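PDB 2WMF: fucolectin-related protein from Streptococcus pneumoniae, which probably cleaves host blood-group carbohydrate antigens, as the catalytic module of a family 98 glycoside hydrolase linked to fucose utilization. Local coordinates for residues Ala210-Pro215 with Asn291-Ala296; Lys246-His251 with Arg260-Arg265; Asn254-Gly259 with Thr463-Ala468; Gly496-Ser501 with Glu508-Asn513. One frame throughout, in Å; residues are numbered along the deposited sequence.

Contact 1. Residues Ala210-Pro215 with Asn291-Ala296; sequences ATKNTP and NFECAA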
# COMPACT_ATOMS: atom_id res chain seq x y z
N ALA A 210 1.64 5.10 9.01
CA ALA A 210 1.74 4.42 7.72
C ALA A 210 3.17 4.10 7.32
O ALA A 210 4.10 4.81 7.67
CB ALA A 210 1.02 5.26 6.61
N THR A 211 3.30 3.04 6.54
CA THR A 211 4.61 2.61 6.13
C THR A 211 5.13 3.45 4.95
O THR A 211 4.41 4.23 4.33
CB THR A 211 4.57 1.10 5.71
OG1 THR A 211 3.85 0.98 4.46
CG2 THR A 211 3.88 0.20 6.79
N LYS A 212 6.39 3.26 4.63
CA LYS A 212 7.00 3.85 3.43
C LYS A 212 8.26 3.05 3.06
O LYS A 212 9.38 3.36 3.50
CB LYS A 212 7.37 5.31 3.64
CG LYS A 212 7.91 6.00 2.35
CD LYS A 212 8.19 7.50 2.50
CE LYS A 212 8.40 8.13 1.11
NZ LYS A 212 9.77 7.84 0.60
N ASN A 213 8.05 2.04 2.21
CA ASN A 213 9.05 0.97 2.00
C ASN A 213 10.19 1.23 1.01
O ASN A 213 10.91 0.31 0.60
CB ASN A 213 8.35 -0.37 1.78
CG ASN A 213 7.53 -0.43 0.55
OD1 ASN A 213 7.51 0.50 -0.27
ND2 ASN A 213 6.81 -1.57 0.40
N THR A 214 10.41 2.50 0.73
CA THR A 214 11.55 3.00 -0.04
C THR A 214 12.93 2.42 0.34
O THR A 214 13.70 2.09 -0.59
CB THR A 214 11.64 4.55 0.13
OG1 THR A 214 10.32 5.14 0.07
CG2 THR A 214 12.55 5.20 -0.93
N PRO A 215 13.28 2.39 1.64
CA PRO A 215 14.66 2.05 1.99
C PRO A 215 15.00 0.56 1.97
O PRO A 215 16.10 0.17 2.42
CB PRO A 215 14.82 2.62 3.41
CG PRO A 215 13.44 2.41 4.01
CD PRO A 215 12.50 2.72 2.87
N ASN A 291 -1.27 5.59 -0.26
CA ASN A 291 -0.55 6.66 -0.90
C ASN A 291 0.56 6.03 -1.76
O ASN A 291 0.86 4.87 -1.56
CB ASN A 291 0.04 7.59 0.19
CG ASN A 291 0.36 9.00 -0.30
OD1 ASN A 291 0.36 9.33 -1.50
ND2 ASN A 291 0.63 9.89 0.69
N PHE A 292 1.14 6.80 -2.68
CA PHE A 292 2.02 6.26 -3.71
C PHE A 292 3.09 7.24 -4.16
O PHE A 292 2.85 8.45 -4.23
CB PHE A 292 1.23 5.84 -4.96
CG PHE A 292 0.18 4.84 -4.64
CD1 PHE A 292 0.46 3.48 -4.66
CD2 PHE A 292 -1.07 5.26 -4.19
CE1 PHE A 292 -0.50 2.54 -4.30
CE2 PHE A 292 -2.06 4.33 -3.81
CZ PHE A 292 -1.74 2.96 -3.84
N GLU A 293 4.25 6.68 -4.48
CA GLU A 293 5.27 7.34 -5.29
C GLU A 293 5.83 6.27 -6.22
O GLU A 293 5.60 5.10 -6.01
CB GLU A 293 6.42 7.85 -4.40
CG GLU A 293 6.04 8.88 -3.37
CD GLU A 293 7.26 9.49 -2.62
OE1 GLU A 293 8.33 9.70 -3.26
OE2 GLU A 293 7.12 9.75 -1.40
N CYS A 294 6.59 6.63 -7.26
CA CYS A 294 6.76 8.00 -7.81
C CYS A 294 5.62 8.33 -8.80
O CYS A 294 5.37 7.57 -9.75
CB CYS A 294 8.07 8.06 -8.58
SG CYS A 294 8.36 9.64 -9.45
N ALA A 295 4.96 9.47 -8.55
CA ALA A 295 3.72 9.89 -9.21
C ALA A 295 3.82 10.04 -10.70
O ALA A 295 2.81 9.92 -11.40
CB ALA A 295 3.24 11.23 -8.59
N ALA A 296 5.04 10.22 -11.23
CA ALA A 296 5.21 10.21 -12.67
C ALA A 296 4.81 8.89 -13.28
O ALA A 296 4.38 8.85 -14.46
CB ALA A 296 6.65 10.61 -13.12
O HOH W 1 10.45 8.34 -2.17

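Contact 2. Residues Lys246-His251 with Arg260-Arg265; sequences KWWEKH and RARDMR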
# COMPACT_ATOMS: atom_id res chain seq x y z
N LYS A 246 11.55 1.95 -4.76
CA LYS A 246 12.20 0.69 -4.28
C LYS A 246 12.91 -0.04 -5.45
O LYS A 246 13.97 -0.71 -5.24
CB LYS A 246 11.23 -0.24 -3.55
CG LYS A 246 10.24 -1.03 -4.43
CD LYS A 246 9.46 -2.07 -3.63
CE LYS A 246 8.63 -1.48 -2.52
NZ LYS A 246 7.58 -0.50 -2.95
N TRP A 247 12.31 0.04 -6.63
CA TRP A 247 12.82 -0.68 -7.80
C TRP A 247 14.24 -0.15 -8.14
O TRP A 247 15.18 -0.92 -8.41
CB TRP A 247 11.84 -0.58 -8.99
CG TRP A 247 11.92 -1.69 -9.98
CD1 TRP A 247 12.49 -1.63 -11.20
CD2 TRP A 247 11.36 -3.00 -9.87
NE1 TRP A 247 12.34 -2.83 -11.89
CE2 TRP A 247 11.67 -3.70 -11.06
CE3 TRP A 247 10.61 -3.66 -8.88
CZ2 TRP A 247 11.23 -5.01 -11.29
CZ3 TRP A 247 10.20 -4.96 -9.11
CH2 TRP A 247 10.52 -5.63 -10.29
N TRP A 248 14.38 1.17 -8.07
CA TRP A 248 15.69 1.88 -8.24
C TRP A 248 16.65 1.53 -7.10
O TRP A 248 17.82 1.25 -7.34
CB TRP A 248 15.44 3.38 -8.27
CG TRP A 248 16.67 4.22 -8.47
CD1 TRP A 248 17.24 4.58 -9.67
CD2 TRP A 248 17.45 4.81 -7.45
NE1 TRP A 248 18.36 5.36 -9.42
CE2 TRP A 248 18.49 5.52 -8.07
CE3 TRP A 248 17.37 4.82 -6.05
CZ2 TRP A 248 19.45 6.21 -7.36
CZ3 TRP A 248 18.33 5.53 -5.34
CH2 TRP A 248 19.37 6.21 -6.00
N GLU A 249 16.16 1.50 -5.86
CA GLU A 249 17.01 1.17 -4.70
C GLU A 249 17.64 -0.24 -4.85
O GLU A 249 18.78 -0.46 -4.44
CB GLU A 249 16.22 1.28 -3.40
CG GLU A 249 15.76 2.72 -3.04
CD GLU A 249 16.88 3.62 -2.50
OE1 GLU A 249 18.02 3.12 -2.27
OE2 GLU A 249 16.56 4.85 -2.30
N LYS A 250 16.86 -1.16 -5.42
CA LYS A 250 17.29 -2.57 -5.67
C LYS A 250 18.22 -2.73 -6.86
O LYS A 250 18.74 -3.84 -7.11
CB LYS A 250 16.05 -3.44 -5.89
CG LYS A 250 15.22 -3.61 -4.63
CD LYS A 250 15.89 -4.42 -3.52
CE LYS A 250 16.07 -5.90 -3.79
NZ LYS A 250 16.76 -6.60 -2.64
N HIS A 251 18.39 -1.64 -7.61
CA HIS A 251 19.16 -1.60 -8.88
C HIS A 251 18.46 -2.42 -10.00
O HIS A 251 19.11 -2.90 -10.96
CB HIS A 251 20.61 -2.11 -8.71
CG HIS A 251 21.41 -1.43 -7.63
ND1 HIS A 251 22.67 -1.86 -7.29
CD2 HIS A 251 21.12 -0.40 -6.80
CE1 HIS A 251 23.14 -1.11 -6.30
NE2 HIS A 251 22.23 -0.20 -6.00
N ARG A 260 21.97 -4.18 -16.24
CA ARG A 260 21.81 -2.80 -16.71
C ARG A 260 21.89 -1.80 -15.58
O ARG A 260 21.33 -2.03 -14.50
CB ARG A 260 20.47 -2.62 -17.43
CG ARG A 260 20.34 -1.25 -18.12
CD ARG A 260 18.93 -0.92 -18.55
NE ARG A 260 18.49 -1.82 -19.59
CZ ARG A 260 18.80 -1.67 -20.88
NH1 ARG A 260 19.53 -0.64 -21.29
NH2 ARG A 260 18.36 -2.54 -21.78
N ALA A 261 22.53 -0.66 -15.85
CA ALA A 261 22.61 0.45 -14.90
C ALA A 261 21.19 0.98 -14.62
O ALA A 261 20.42 1.25 -15.54
CB ALA A 261 23.50 1.56 -15.43
N ARG A 262 20.89 1.14 -13.34
CA ARG A 262 19.63 1.82 -12.95
C ARG A 262 19.61 3.29 -13.38
O ARG A 262 20.66 3.94 -13.56
CB ARG A 262 19.40 1.74 -11.45
CG ARG A 262 20.38 2.61 -10.65
CD ARG A 262 20.22 2.41 -9.18
NE ARG A 262 21.27 3.12 -8.44
CZ ARG A 262 21.29 3.27 -7.12
NH1 ARG A 262 20.32 2.79 -6.37
NH2 ARG A 262 22.27 3.93 -6.52
N ASP A 263 18.41 3.81 -13.53
CA ASP A 263 18.19 5.25 -13.64
C ASP A 263 16.74 5.58 -13.29
O ASP A 263 16.05 4.70 -12.70
CB ASP A 263 18.71 5.86 -14.99
CG ASP A 263 18.02 5.34 -16.23
OD1 ASP A 263 16.78 5.09 -16.22
OD2 ASP A 263 18.74 5.19 -17.27
N MET A 264 16.28 6.80 -13.54
CA MET A 264 14.90 7.17 -13.16
C MET A 264 13.88 6.24 -13.79
O MET A 264 12.80 6.05 -13.24
CB MET A 264 14.55 8.63 -13.51
CG MET A 264 15.25 9.64 -12.64
SD MET A 264 14.71 11.33 -12.93
CE MET A 264 15.62 11.63 -14.46
N ARG A 265 14.21 5.63 -14.93
CA ARG A 265 13.27 4.69 -15.54
C ARG A 265 12.93 3.52 -14.58
O ARG A 265 11.88 2.87 -14.71
CB ARG A 265 13.83 4.23 -16.87
CG ARG A 265 13.83 5.32 -17.89
CD ARG A 265 14.44 4.89 -19.20
NE ARG A 265 15.90 4.79 -19.09
CZ ARG A 265 16.73 4.72 -20.14
NH1 ARG A 265 16.25 4.64 -21.36
NH2 ARG A 265 18.04 4.69 -19.94
O HOH W 2 20.51 3.42 -3.57

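Contact 3. Residues Asn254-Gly259 with Thr463-Ala468; sequences NTFETG and TPHTYA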
# COMPACT_ATOMS: atom_id res chain seq x y z
N ASN A 254 14.44 -3.14 -16.47
CA ASN A 254 13.31 -3.80 -17.13
C ASN A 254 12.91 -5.07 -16.38
O ASN A 254 13.76 -5.72 -15.74
CB ASN A 254 13.68 -4.11 -18.58
CG ASN A 254 12.48 -4.38 -19.46
OD1 ASN A 254 11.33 -4.26 -19.02
ND2 ASN A 254 12.74 -4.76 -20.70
N THR A 255 11.66 -5.48 -16.47
CA THR A 255 11.21 -6.65 -15.71
C THR A 255 12.12 -7.86 -16.01
O THR A 255 12.32 -8.23 -17.18
CB THR A 255 9.74 -7.01 -16.04
OG1 THR A 255 9.03 -5.79 -16.27
CG2 THR A 255 9.10 -7.81 -14.89
N PHE A 256 12.59 -8.48 -14.92
CA PHE A 256 13.46 -9.67 -14.93
C PHE A 256 14.91 -9.46 -15.41
O PHE A 256 15.72 -10.39 -15.41
CB PHE A 256 12.84 -10.81 -15.71
CG PHE A 256 11.37 -11.06 -15.40
CD1 PHE A 256 10.99 -11.32 -14.09
CD2 PHE A 256 10.42 -11.11 -16.40
CE1 PHE A 256 9.67 -11.54 -13.77
CE2 PHE A 256 9.09 -11.38 -16.10
CZ PHE A 256 8.71 -11.60 -14.77
N GLU A 257 15.23 -8.25 -15.82
CA GLU A 257 16.54 -7.94 -16.44
C GLU A 257 17.63 -7.80 -15.39
O GLU A 257 17.42 -7.27 -14.29
CB GLU A 257 16.41 -6.65 -17.26
CG GLU A 257 17.67 -6.16 -17.97
CD GLU A 257 17.38 -4.88 -18.72
OE1 GLU A 257 17.01 -3.84 -18.09
OE2 GLU A 257 17.54 -4.91 -19.94
N THR A 258 18.82 -8.28 -15.74
CA THR A 258 20.04 -8.08 -14.93
C THR A 258 21.12 -7.41 -15.80
O THR A 258 21.05 -7.44 -17.04
CB THR A 258 20.60 -9.37 -14.34
OG1 THR A 258 21.05 -10.21 -15.41
CG2 THR A 258 19.56 -10.12 -13.50
N GLY A 259 22.05 -6.78 -15.12
CA GLY A 259 23.22 -6.20 -15.77
C GLY A 259 23.09 -4.86 -16.45
O GLY A 259 24.02 -4.42 -17.14
N THR A 463 1.36 -16.83 -13.05
CA THR A 463 2.61 -16.24 -13.48
C THR A 463 2.99 -15.12 -12.54
O THR A 463 2.14 -14.61 -11.78
CB THR A 463 2.56 -15.71 -14.93
OG1 THR A 463 1.74 -14.53 -15.01
CG2 THR A 463 2.08 -16.77 -15.94
N PRO A 464 4.26 -14.68 -12.57
CA PRO A 464 4.59 -13.53 -11.78
C PRO A 464 3.70 -12.31 -12.01
O PRO A 464 3.22 -12.08 -13.11
CB PRO A 464 6.05 -13.24 -12.17
CG PRO A 464 6.63 -14.61 -12.54
CD PRO A 464 5.45 -15.29 -13.23
N HIS A 465 3.51 -11.53 -10.95
CA HIS A 465 2.74 -10.27 -11.01
C HIS A 465 1.27 -10.58 -11.38
O HIS A 465 0.63 -9.89 -12.20
CB HIS A 465 3.40 -9.25 -11.93
CG HIS A 465 4.87 -9.20 -11.72
ND1 HIS A 465 5.78 -9.39 -12.74
CD2 HIS A 465 5.59 -9.06 -10.59
CE1 HIS A 465 7.00 -9.33 -12.24
NE2 HIS A 465 6.92 -9.15 -10.93
N THR A 466 0.77 -11.64 -10.74
CA THR A 466 -0.64 -12.03 -10.80
C THR A 466 -1.18 -12.13 -9.38
O THR A 466 -0.56 -12.79 -8.54
CB THR A 466 -0.86 -13.42 -11.51
OG1 THR A 466 -0.24 -13.38 -12.79
CG2 THR A 466 -2.37 -13.69 -11.71
N TYR A 467 -2.33 -11.48 -9.14
CA TYR A 467 -3.06 -11.66 -7.91
C TYR A 467 -4.49 -12.15 -8.22
O TYR A 467 -5.00 -12.01 -9.36
CB TYR A 467 -3.02 -10.44 -7.00
CG TYR A 467 -3.89 -9.25 -7.40
CD1 TYR A 467 -5.26 -9.23 -7.13
CD2 TYR A 467 -3.37 -8.15 -8.09
CE1 TYR A 467 -6.06 -8.12 -7.47
CE2 TYR A 467 -4.16 -7.04 -8.42
CZ TYR A 467 -5.52 -7.02 -8.12
OH TYR A 467 -6.29 -5.90 -8.43
N ALA A 468 -5.09 -12.74 -7.18
CA ALA A 468 -6.46 -13.26 -7.26
C ALA A 468 -7.15 -13.08 -5.94
O ALA A 468 -6.50 -13.11 -4.86
CB ALA A 468 -6.46 -14.74 -7.69

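Contact 4. Residues Gly496-Ser501 with Glu508-Asn513; sequences GNFDAS and ELELAN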
# COMPACT_ATOMS: atom_id res chain seq x y z
N GLY A 496 19.49 8.73 -24.01
CA GLY A 496 19.42 9.87 -23.10
C GLY A 496 19.95 9.57 -21.71
O GLY A 496 20.07 8.42 -21.32
N ASN A 497 20.20 10.66 -20.98
CA ASN A 497 20.56 10.61 -19.58
C ASN A 497 19.27 10.75 -18.75
O ASN A 497 18.57 11.77 -18.82
CB ASN A 497 21.52 11.75 -19.22
CG ASN A 497 22.04 11.67 -17.81
OD1 ASN A 497 21.86 10.69 -17.08
ND2 ASN A 497 22.75 12.74 -17.40
N PHE A 498 18.97 9.71 -17.99
CA PHE A 498 17.84 9.72 -17.04
C PHE A 498 18.30 9.43 -15.62
O PHE A 498 17.52 8.98 -14.78
CB PHE A 498 16.76 8.71 -17.47
CG PHE A 498 16.20 8.97 -18.81
CD1 PHE A 498 15.34 10.05 -19.01
CD2 PHE A 498 16.64 8.26 -19.93
CE1 PHE A 498 14.84 10.34 -20.27
CE2 PHE A 498 16.11 8.54 -21.21
CZ PHE A 498 15.25 9.57 -21.37
N ASP A 499 19.57 9.72 -15.30
CA ASP A 499 20.08 9.46 -13.95
C ASP A 499 19.27 10.20 -12.89
O ASP A 499 18.76 11.31 -13.13
CB ASP A 499 21.53 9.88 -13.86
CG ASP A 499 22.47 8.93 -14.60
OD1 ASP A 499 23.70 9.23 -14.51
OD2 ASP A 499 22.02 7.93 -15.23
N ALA A 500 19.13 9.56 -11.73
CA ALA A 500 18.39 10.11 -10.58
C ALA A 500 19.00 11.42 -10.08
O ALA A 500 18.31 12.22 -9.45
CB ALA A 500 18.30 9.08 -9.45
N SER A 501 20.25 11.71 -10.46
CA SER A 501 20.82 13.03 -10.17
C SER A 501 20.05 14.16 -10.91
O SER A 501 20.21 15.34 -10.57
CB SER A 501 22.30 13.10 -10.50
OG SER A 501 22.47 13.00 -11.88
N GLU A 508 14.09 14.78 -16.09
CA GLU A 508 12.96 14.10 -15.45
C GLU A 508 11.68 14.49 -16.18
O GLU A 508 10.77 13.64 -16.42
CB GLU A 508 12.87 14.37 -13.94
CG GLU A 508 11.66 13.63 -13.32
CD GLU A 508 11.67 13.63 -11.82
OE1 GLU A 508 11.73 14.73 -11.24
OE2 GLU A 508 11.61 12.53 -11.21
N LEU A 509 11.57 15.77 -16.53
CA LEU A 509 10.40 16.20 -17.32
C LEU A 509 10.35 15.54 -18.71
O LEU A 509 9.28 15.18 -19.16
CB LEU A 509 10.35 17.71 -17.45
CG LEU A 509 10.15 18.51 -16.19
CD1 LEU A 509 10.13 20.01 -16.57
CD2 LEU A 509 8.85 18.08 -15.45
N GLU A 510 11.50 15.33 -19.36
CA GLU A 510 11.55 14.59 -20.63
C GLU A 510 10.96 13.21 -20.49
O GLU A 510 10.12 12.77 -21.32
CB GLU A 510 12.98 14.53 -21.25
CG GLU A 510 13.04 13.57 -22.48
CD GLU A 510 14.45 13.24 -23.01
OE1 GLU A 510 14.56 12.33 -23.88
OE2 GLU A 510 15.44 13.85 -22.54
N LEU A 511 11.36 12.50 -19.42
CA LEU A 511 10.80 11.18 -19.15
C LEU A 511 9.28 11.25 -18.95
O LEU A 511 8.53 10.45 -19.51
CB LEU A 511 11.46 10.54 -17.92
CG LEU A 511 10.99 9.14 -17.52
CD1 LEU A 511 11.07 8.15 -18.72
CD2 LEU A 511 11.73 8.61 -16.26
N ALA A 512 8.85 12.27 -18.19
CA ALA A 512 7.39 12.46 -17.89
C ALA A 512 6.62 12.75 -19.22
O ALA A 512 5.49 12.28 -19.43
CB ALA A 512 7.19 13.59 -16.88
N ASN A 513 7.24 13.53 -20.09
CA ASN A 513 6.63 13.87 -21.37
C ASN A 513 6.50 12.61 -22.24
O ASN A 513 5.44 12.33 -22.83
CB ASN A 513 7.47 14.97 -22.07
CG ASN A 513 7.37 16.34 -21.40
OD1 ASN A 513 6.41 16.63 -20.66
ND2 ASN A 513 8.37 17.18 -21.65
O HOH W 3 17.67 12.87 -21.15

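Contact 1. Residues Ala210-Pro215 with Asn291-Ala296
The end of Lys212 crosses the Glu293 carboxylate at a slant, and these two residues make the contact. The tightest approach is through carbon: Lys212 CE lies 3.3 Å from Glu293 OE2. The ammonium is less close to that oxygen, with Lys212 NZ 3.8 Å from Glu293 OE2, a long salt bridge. The last torsion of the lysine explains this. The chain is extended as far as CE, then bends (chi4 -79°) and carries NZ toward Thr214. There Lys212 NZ donates to Thr214 OG1 at 2.8 Å. Water 1 bridges the two groups, accepting from Lys212 NZ at 2.9 Å and donating to the other carboxylate oxygen, Glu293 OE1, at 2.7 Å. One oxygen therefore faces the lysine directly and the other is reached through water. Thr214, water 1 and a salt bridge to Glu150 hold this buried ammonium; the Glu293 pair is the looser one. Asp243 bonds Thr214 OG1 and so helps to place the hydroxyl that receives the lysine. Just past Glu293 the peptide bond to Cys294 is cis, and Cys294 is the N-cap of helix 295-298. Both charged residues stand at the C-terminal ends of strands in an eight-stranded parallel barrel, the end where (beta/alpha)8 enzymes carry their active sites. Strand 237-243 runs between strands 207-212 and 289-293, and its Ser241 and Asp243 touch Lys212 and Glu293 respectively.

Contact 2. Residues Lys246-His251 with Arg260-Arg265
Trp248 O is held by two donors that reach it from opposite faces of its carbonyl plane. Arg262 NH1, from residues 260-265, donates to Trp248 O at 3.1 Å, nearly straight (170° at the hydrogen). His251 N, just past the helix, donates to Trp248 O at 3.0 Å. The positive phi of His251 and the bonds back into the last turn make this a Schellman motif, closing the short helix 245-249. The arginine therefore adds a side-chain bond to a helix terminus. Its guanidinium lies flat on the Trp248 indole, planes 5° apart, in a cation-pi stack. Arg262 CZ sits 3.7 Å from the centroid of the six-membered ring. Arg262 CD makes a CH-pi contact over the five-membered ring. The arginine chain is extended from CG to NE, which lets it run along the indole. His251 covers the other guanidinium face, its ring steeply inclined (66°), with CD2 3.3 Å from Arg262 NH1. Water 2 bridges Arg262 NH1 to Glu249 OE1. In the loop, Asp263 OD1 accepts from Arg265 N in an Asx turn, while Arg265 grips the carboxylate side-on. The Asp263 carbonyl faces the indole edge: its O lies 3.3 Å from Trp248 CD1.

Contact 3. Residues Asn254-Gly259 with Thr463-Ala468
Phe256 and His465 each hold CG anti to the carbonyl carbon (chi1 -46° and -43°), and these torsions send their rings toward each other from opposite directions. Thr255 is turned so that its methyl, not its hydroxyl, stands anti to the backbone N, and the methyl is what reaches the histidine. One carbon collects these approaches. His465 CE1 lies 3.7 Å from Thr255 CG2 and 3.8 Å from Phe256 CE1. The rings are near parallel, with planes 19° apart, but slid so far that they barely overlap, and their centroids are 5.7 Å apart. Thr255 CG2 also rests over the centre of the Phe256 ring, so methyl and ring pack as a unit. Pro464 comes in at the phenyl edge, with its CB 4.1 Å from Phe256 CZ. The loop offers Thr255 and Phe256 at the corner of a type II beta turn, closed by Glu257 N to Asn254 O at 2.9 Å. Asn439 accepts from Phe256 N. On the other side, residues 463-466 connect strands 457-462 and 467-472, which belong to two different antiparallel sheets. The contact thus joins a barrel loop to the C-terminal beta region. The histidine nitrogens are bonded elsewhere, NE2 to Ala438 O and ND1 to Arg485 NH1. This pairing would suit a neutral ring with its proton on NE2. The imidazole therefore meets this contact through CE1, by van der Waals packing without a hydrogen bond across it.

Contact 4. Residues Gly496-Ser501 with Glu508-Asn513
Phe498 lies on a loop that passes beside the helix 506-517, and the backbones come nearest where its CA is 6.7 Å from Glu508 CA. The phenyl ring carries the contact. Its CG is anti to the carbonyl carbon (chi1 -60°), which turns the ring onto the helix between Glu510 and Leu511. The leucine contributes its beta carbon: Leu511 CB is 4.1 Å from Phe498 CD1 and equally far from CE1. Glu510 stretches out from the helix and brings its carboxylate beside the far end of the ring. Glu510 OE1 is 3.8 Å from Phe498 CZ, and Glu510 CD is 4.0 Å from Phe498 CE1. Ring and carboxylate planes are inclined at 62°, and the two side chains cross at about a right angle. Leu511 CB lies against CD1 and CE1 and the Glu510 carboxylate against CE1 and CZ, so the two partners meet at CE1. The loop next to the ring is shaped by an Asx turn, in which Asn497 OD1 accepts from Asp499 N at 3.1 Å. The same asparagine also reaches the helix through its backbone. Water 3 donates to Asn497 O at 2.7 Å and to Glu510 OE2 at 2.8 Å, and it lies over one face of the Phe498 ring, toward the rim. So Glu510 uses one oxygen beside the ring and the other for the water bridge. Arg265, from the barrel loop, also packs on Phe498. Further along the loop, Ala500 touches Trp245 and Trp248 of helix 245-249. Within the helix, Ala512 N donates to Glu508 O.

Contact 1 lies nearest the chain centre, about 8 Å from it, and is partly buried, as is contact 3. Contact 2 is a surface contact, while contact 4, though farthest out, is mostly buried. Contact 1 is ionic and water-bridged, at the barrel strand ends. Contact 2 is ruled by a stacked arginine. Contacts 3 and 4 are mainly carbon contacts around a phenylalanine, although contact 4 adds a water bridge. Contacts 2 and 3 draw on the same loop between helices 245-249 and 272-283. Helix 245-249 meets the barrel strand ends, with Lys246 NZ 2.9 Å from Asn213 OD1. The loop after it meets the C-terminal region, where Met264 N probably bonds Phe498 O at 2.8 Å.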